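PDB 5K87: 2-methyl-aconitate isomerase from Shewanella oneidensis, which catalyses the cis-trans isomerisation of 2-methyl-aconitate by base-catalysed proton abstraction, a step in the breakdown of propionate through the 2-methylcitrate cycle. Local coordinates for residues A[105-118]-A[141-154]. The protein carries 1 engineered substitution. Numbering follows the deposited sequence. Where two conformers were deposited one is given.
Sequences WSGNCGNLTAAVGA and IWQANIGKTIIAHV
One side-chain amide, that of Asn-145 in the hairpin turn, makes a hydrogen bond across the contact between 105-118 and 141-154. Its ND2 donates to Trp-105 O at 2.8 Å, almost straight (172°) and within the amide's own plane, though it reaches the carbonyl from above that group's plane. The amide lies nearly coplanar with the indole, ND2 at the ring edge. OD1 accepts from Gln-143 NE2 (2.8 Å) and from the backbone of Phe-93, so both ends fix its rotation. Gln-143 bends at chi2 to bring its amide there, and its OE1 takes the N-H of Ile-146, tying the turn together.

Asn-108, with CG anti to its backbone N (chi1 -178°), lays its amide against the Gln-143 side chain, the two planes 43° apart; Ile-150 CD1 meets its ND2 from the opposite direction at 3.3 Å. Farther along, in the conformer given, Thr-113 CG2 touches Ile-150 CG2 at 3.5 Å, while Val-116 CG1 packs on Ile-141 CD1. Gly-117 lets the helix settle over Ala-152 and Val-154.

A helix thus packs on a G1-bulged beta hairpin; the loop before it carries Cys-109, the inferred proton donor/acceptor, and binds malonate through Gly-110 N and Asn-111 N, in a DAP-epimerase-type fold.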
loop_
_atom_site.group_PDB
_atom_site.type_symbol
_atom_site.label_atom_id
_atom_site.label_comp_id
_atom_site.label_asym_id
_atom_site.label_seq_id
_atom_site.Cartn_x
_atom_site.Cartn_y
_atom_site.Cartn_z
ATOM N N TRP A 105 12.897 3.542 16.558
ATOM C CA TRP A 105 13.009 2.354 17.397
ATOM C C TRP A 105 12.507 2.598 18.823
ATOM O O TRP A 105 12.819 1.825 19.732
ATOM C CB TRP A 105 14.469 1.874 17.446
ATOM C CG TRP A 105 15.040 1.583 16.099
ATOM C CD1 TRP A 105 15.772 2.435 15.314
ATOM C CD2 TRP A 105 14.911 0.361 15.353
ATOM N NE1 TRP A 105 16.107 1.817 14.137
ATOM C CE2 TRP A 105 15.594 0.545 14.135
ATOM C CE3 TRP A 105 14.300 -0.873 15.605
ATOM C CZ2 TRP A 105 15.675 -0.453 13.168
ATOM C CZ3 TRP A 105 14.375 -1.863 14.640
ATOM C CH2 TRP A 105 15.058 -1.649 13.436
ATOM N N SER A 106 11.729 3.654 19.029
ATOM C CA SER A 106 11.305 4.028 20.378
ATOM C C SER A 106 10.078 3.281 20.907
ATOM O O SER A 106 9.734 3.425 22.081
ATOM C CB SER A 106 11.065 5.542 20.466
ATOM O OG SER A 106 9.904 5.935 19.760
ATOM N N GLY A 107 9.415 2.495 20.068
ATOM C CA GLY A 107 8.183 1.858 20.493
ATOM C C GLY A 107 8.014 0.423 20.047
ATOM O O GLY A 107 8.770 -0.098 19.218
ATOM N N ASN A 108 6.994 -0.215 20.600
ATOM C CA ASN A 108 6.566 -1.541 20.187
ATOM C C ASN A 108 5.543 -1.421 19.055
ATOM O O ASN A 108 5.038 -0.330 18.766
ATOM C CB ASN A 108 5.951 -2.232 21.417
ATOM C CG ASN A 108 5.499 -3.648 21.156
ATOM O OD1 ASN A 108 6.043 -4.352 20.305
ATOM N ND2 ASN A 108 4.508 -4.088 21.921
ATOM N N CYS A 109 5.273 -2.546 18.401
ATOM C CA CYS A 109 4.103 -2.676 17.548
ATOM C C CYS A 109 3.256 -3.810 18.096
ATOM O O CYS A 109 3.678 -4.968 18.110
ATOM C CB CYS A 109 4.475 -2.967 16.098
ATOM S SG CYS A 109 2.981 -3.147 15.089
ATOM N N GLY A 110 2.061 -3.484 18.565
ATOM C CA GLY A 110 1.194 -4.472 19.174
ATOM C C GLY A 110 0.560 -5.417 18.181
ATOM O O GLY A 110 0.435 -6.610 18.458
ATOM N N ASN A 111 0.144 -4.900 17.032
ATOM C CA ASN A 111 -0.482 -5.746 16.026
ATOM C C ASN A 111 0.446 -6.829 15.512
ATOM O O ASN A 111 0.009 -7.947 15.235
ATOM C CB ASN A 111 -1.031 -4.921 14.873
ATOM C CG ASN A 111 -2.422 -4.414 15.157
ATOM O OD1 ASN A 111 -3.355 -5.206 15.320
ATOM N ND2 ASN A 111 -2.582 -3.098 15.237
ATOM N N LEU A 112 1.727 -6.514 15.371
ATOM C CA LEU A 112 2.657 -7.494 14.837
ATOM C C LEU A 112 3.097 -8.531 15.870
ATOM O O LEU A 112 3.761 -9.503 15.512
ATOM C CB LEU A 112 3.870 -6.816 14.206
ATOM C CG LEU A 112 3.587 -6.058 12.902
ATOM C CD1 LEU A 112 4.900 -5.574 12.306
ATOM C CD2 LEU A 112 2.812 -6.902 11.887
ATOM N N THR A 113 2.705 -8.373 17.135
ATOM C CA THR A 113 3.129 -9.310 18.170
ATOM C C THR A 113 2.731 -10.771 17.880
ATOM O O THR A 113 3.515 -11.688 18.094
ATOM C CB THR A 113 2.644 -8.841 19.557
ATOM O OG1 THR A 113 3.389 -7.676 19.946
ATOM C CG2 THR A 113 2.845 -9.922 20.589
ATOM N N ALA A 114 1.516 -10.994 17.385
ATOM C CA ALA A 114 1.112 -12.354 17.016
ATOM C C ALA A 114 2.012 -12.933 15.918
ATOM O O ALA A 114 2.359 -14.115 15.927
ATOM C CB ALA A 114 -0.341 -12.371 16.561
ATOM N N ALA A 115 2.373 -12.090 14.950
ATOM C CA ALA A 115 3.270 -12.503 13.882
ATOM C C ALA A 115 4.681 -12.764 14.404
ATOM O O ALA A 115 5.362 -13.660 13.902
ATOM C CB ALA A 115 3.275 -11.483 12.756
ATOM N N VAL A 116 5.118 -12.013 15.411
ATOM C CA VAL A 116 6.402 -12.272 16.048
ATOM C C VAL A 116 6.442 -13.683 16.627
ATOM O O VAL A 116 7.408 -14.417 16.436
ATOM C CB VAL A 116 6.685 -11.227 17.152
ATOM C CG1 VAL A 116 7.821 -11.676 18.053
ATOM C CG2 VAL A 116 6.977 -9.872 16.522
ATOM N N GLY A 117 5.377 -14.063 17.330
ATOM C CA GLY A 117 5.316 -15.392 17.916
ATOM C C GLY A 117 5.398 -16.473 16.859
ATOM O O GLY A 117 6.168 -17.424 16.990
ATOM N N ALA A 118 4.596 -16.323 15.811
ATOM C CA ALA A 118 4.594 -17.278 14.711
ATOM C C ALA A 118 5.948 -17.351 14.009
ATOM O O ALA A 118 6.448 -18.444 13.713
ATOM C CB ALA A 118 3.505 -16.938 13.719
ATOM N N ILE A 141 8.043 -13.292 24.700
ATOM C CA ILE A 141 8.743 -12.316 23.874
ATOM C C ILE A 141 9.339 -11.222 24.740
ATOM O O ILE A 141 8.644 -10.635 25.569
ATOM C CB ILE A 141 7.777 -11.671 22.857
ATOM C CG1 ILE A 141 7.146 -12.735 21.953
ATOM C CG2 ILE A 141 8.508 -10.645 22.022
ATOM C CD1 ILE A 141 5.900 -12.270 21.237
ATOM N N TRP A 142 10.622 -10.948 24.553
ATOM C CA TRP A 142 11.248 -9.776 25.145
ATOM C C TRP A 142 11.154 -8.651 24.129
ATOM O O TRP A 142 11.785 -8.690 23.068
ATOM C CB TRP A 142 12.704 -10.056 25.508
ATOM C CG TRP A 142 13.422 -8.861 26.063
ATOM C CD1 TRP A 142 14.480 -8.201 25.498
ATOM C CD2 TRP A 142 13.138 -8.187 27.295
ATOM N NE1 TRP A 142 14.870 -7.159 26.308
ATOM C CE2 TRP A 142 14.062 -7.126 27.408
ATOM C CE3 TRP A 142 12.192 -8.376 28.308
ATOM C CZ2 TRP A 142 14.069 -6.263 28.508
ATOM C CZ3 TRP A 142 12.197 -7.506 29.396
ATOM C CH2 TRP A 142 13.134 -6.469 29.483
ATOM N N GLN A 143 10.321 -7.670 24.447
ATOM C CA GLN A 143 10.150 -6.497 23.608
ATOM C C GLN A 143 11.338 -5.592 23.893
ATOM O O GLN A 143 11.396 -4.945 24.939
ATOM C CB GLN A 143 8.817 -5.808 23.909
ATOM C CG GLN A 143 8.156 -5.214 22.669
ATOM C CD GLN A 143 9.085 -4.270 21.939
ATOM O OE1 GLN A 143 9.811 -3.497 22.560
ATOM N NE2 GLN A 143 9.096 -4.349 20.614
ATOM N N ALA A 144 12.298 -5.579 22.978
ATOM C CA ALA A 144 13.569 -4.927 23.222
ATOM C C ALA A 144 13.568 -3.424 22.975
ATOM O O ALA A 144 14.498 -2.738 23.406
ATOM C CB ALA A 144 14.672 -5.609 22.414
ATOM N N ASN A 145 12.552 -2.900 22.298
ATOM C CA ASN A 145 12.425 -1.446 22.176
ATOM C C ASN A 145 12.112 -0.801 23.519
ATOM O O ASN A 145 12.642 0.265 23.836
ATOM C CB ASN A 145 11.301 -1.051 21.209
ATOM C CG ASN A 145 11.498 -1.592 19.803
ATOM O OD1 ASN A 145 11.069 -2.711 19.494
ATOM N ND2 ASN A 145 12.116 -0.795 18.933
ATOM N N ILE A 146 11.217 -1.429 24.274
ATOM C CA ILE A 146 10.663 -0.827 25.487
ATOM C C ILE A 146 10.981 -1.613 26.765
ATOM O O ILE A 146 10.653 -1.161 27.870
ATOM C CB ILE A 146 9.134 -0.624 25.365
ATOM C CG1 ILE A 146 8.407 -1.965 25.300
ATOM C CG2 ILE A 146 8.808 0.230 24.144
ATOM C CD1 ILE A 146 6.888 -1.847 25.295
ATOM N N GLY A 147 11.630 -2.762 26.636
ATOM C CA GLY A 147 12.032 -3.536 27.801
ATOM C C GLY A 147 10.858 -4.123 28.568
ATOM O O GLY A 147 10.753 -3.947 29.792
ATOM N N LYS A 148 9.974 -4.824 27.861
ATOM C CA LYS A 148 8.771 -5.407 28.454
ATOM C C LYS A 148 8.559 -6.832 27.958
ATOM O O LYS A 148 8.993 -7.180 26.856
ATOM C CB LYS A 148 7.537 -4.578 28.086
ATOM C CG LYS A 148 7.462 -3.209 28.739
ATOM C CD LYS A 148 7.254 -3.330 30.240
ATOM C CE LYS A 148 7.028 -1.973 30.889
ATOM N NZ LYS A 148 6.944 -2.098 32.370
ATOM N N THR A 149 7.886 -7.649 28.763
ATOM C CA THR A 149 7.523 -9.003 28.374
ATOM C C THR A 149 6.157 -9.018 27.702
ATOM O O THR A 149 5.200 -8.399 28.192
ATOM C CB THR A 149 7.431 -9.912 29.606
ATOM O OG1 THR A 149 8.706 -9.953 30.260
ATOM C CG2 THR A 149 6.998 -11.329 29.216
ATOM N N ILE A 150 6.065 -9.715 26.572
ATOM C CA ILE A 150 4.777 -9.943 25.923
ATOM C C ILE A 150 4.674 -11.429 25.613
ATOM O O ILE A 150 5.655 -12.044 25.216
ATOM C CB ILE A 150 4.638 -9.124 24.642
ATOM C CG1 ILE A 150 4.794 -7.637 24.945
ATOM C CG2 ILE A 150 3.310 -9.416 23.989
ATOM C CD1 ILE A 150 4.985 -6.812 23.719
ATOM N N ILE A 151 3.508 -12.019 25.843
ATOM C CA ILE A 151 3.300 -13.439 25.600
ATOM C C ILE A 151 2.400 -13.626 24.382
ATOM O O ILE A 151 1.391 -12.929 24.240
ATOM C CB ILE A 151 2.617 -14.098 26.810
ATOM C CG1 ILE A 151 3.385 -13.803 28.106
ATOM C CG2 ILE A 151 2.445 -15.583 26.585
ATOM C CD1 ILE A 151 4.791 -14.352 28.139
ATOM N N ALA A 152 2.762 -14.552 23.497
ATOM C CA ALA A 152 1.880 -14.916 22.391
ATOM C C ALA A 152 1.571 -16.402 22.462
ATOM O O ALA A 152 2.486 -17.222 22.473
ATOM C CB ALA A 152 2.520 -14.578 21.062
ATOM N N HIS A 153 0.290 -16.746 22.534
ATOM C CA HIS A 153 -0.131 -18.142 22.575
ATOM C C HIS A 153 -0.435 -18.581 21.156
ATOM O O HIS A 153 -1.517 -18.328 20.635
ATOM C CB HIS A 153 -1.352 -18.317 23.482
ATOM C CG HIS A 153 -1.126 -17.855 24.886
ATOM N ND1 HIS A 153 -0.418 -18.594 25.808
ATOM C CD2 HIS A 153 -1.509 -16.725 25.520
ATOM C CE1 HIS A 153 -0.383 -17.940 26.957
ATOM N NE2 HIS A 153 -1.033 -16.802 26.807
ATOM N N VAL A 154 0.541 -19.225 20.528
ATOM C CA VAL A 154 0.436 -19.557 19.113
ATOM C C VAL A 154 -0.000 -21.005 18.933
ATOM O O VAL A 154 0.642 -21.907 19.459
ATOM C CB VAL A 154 1.772 -19.327 18.395
ATOM C CG1 VAL A 154 1.639 -19.616 16.904
ATOM C CG2 VAL A 154 2.274 -17.902 18.646
HETATM O O HOH W 1 14.816 1.833 21.824
#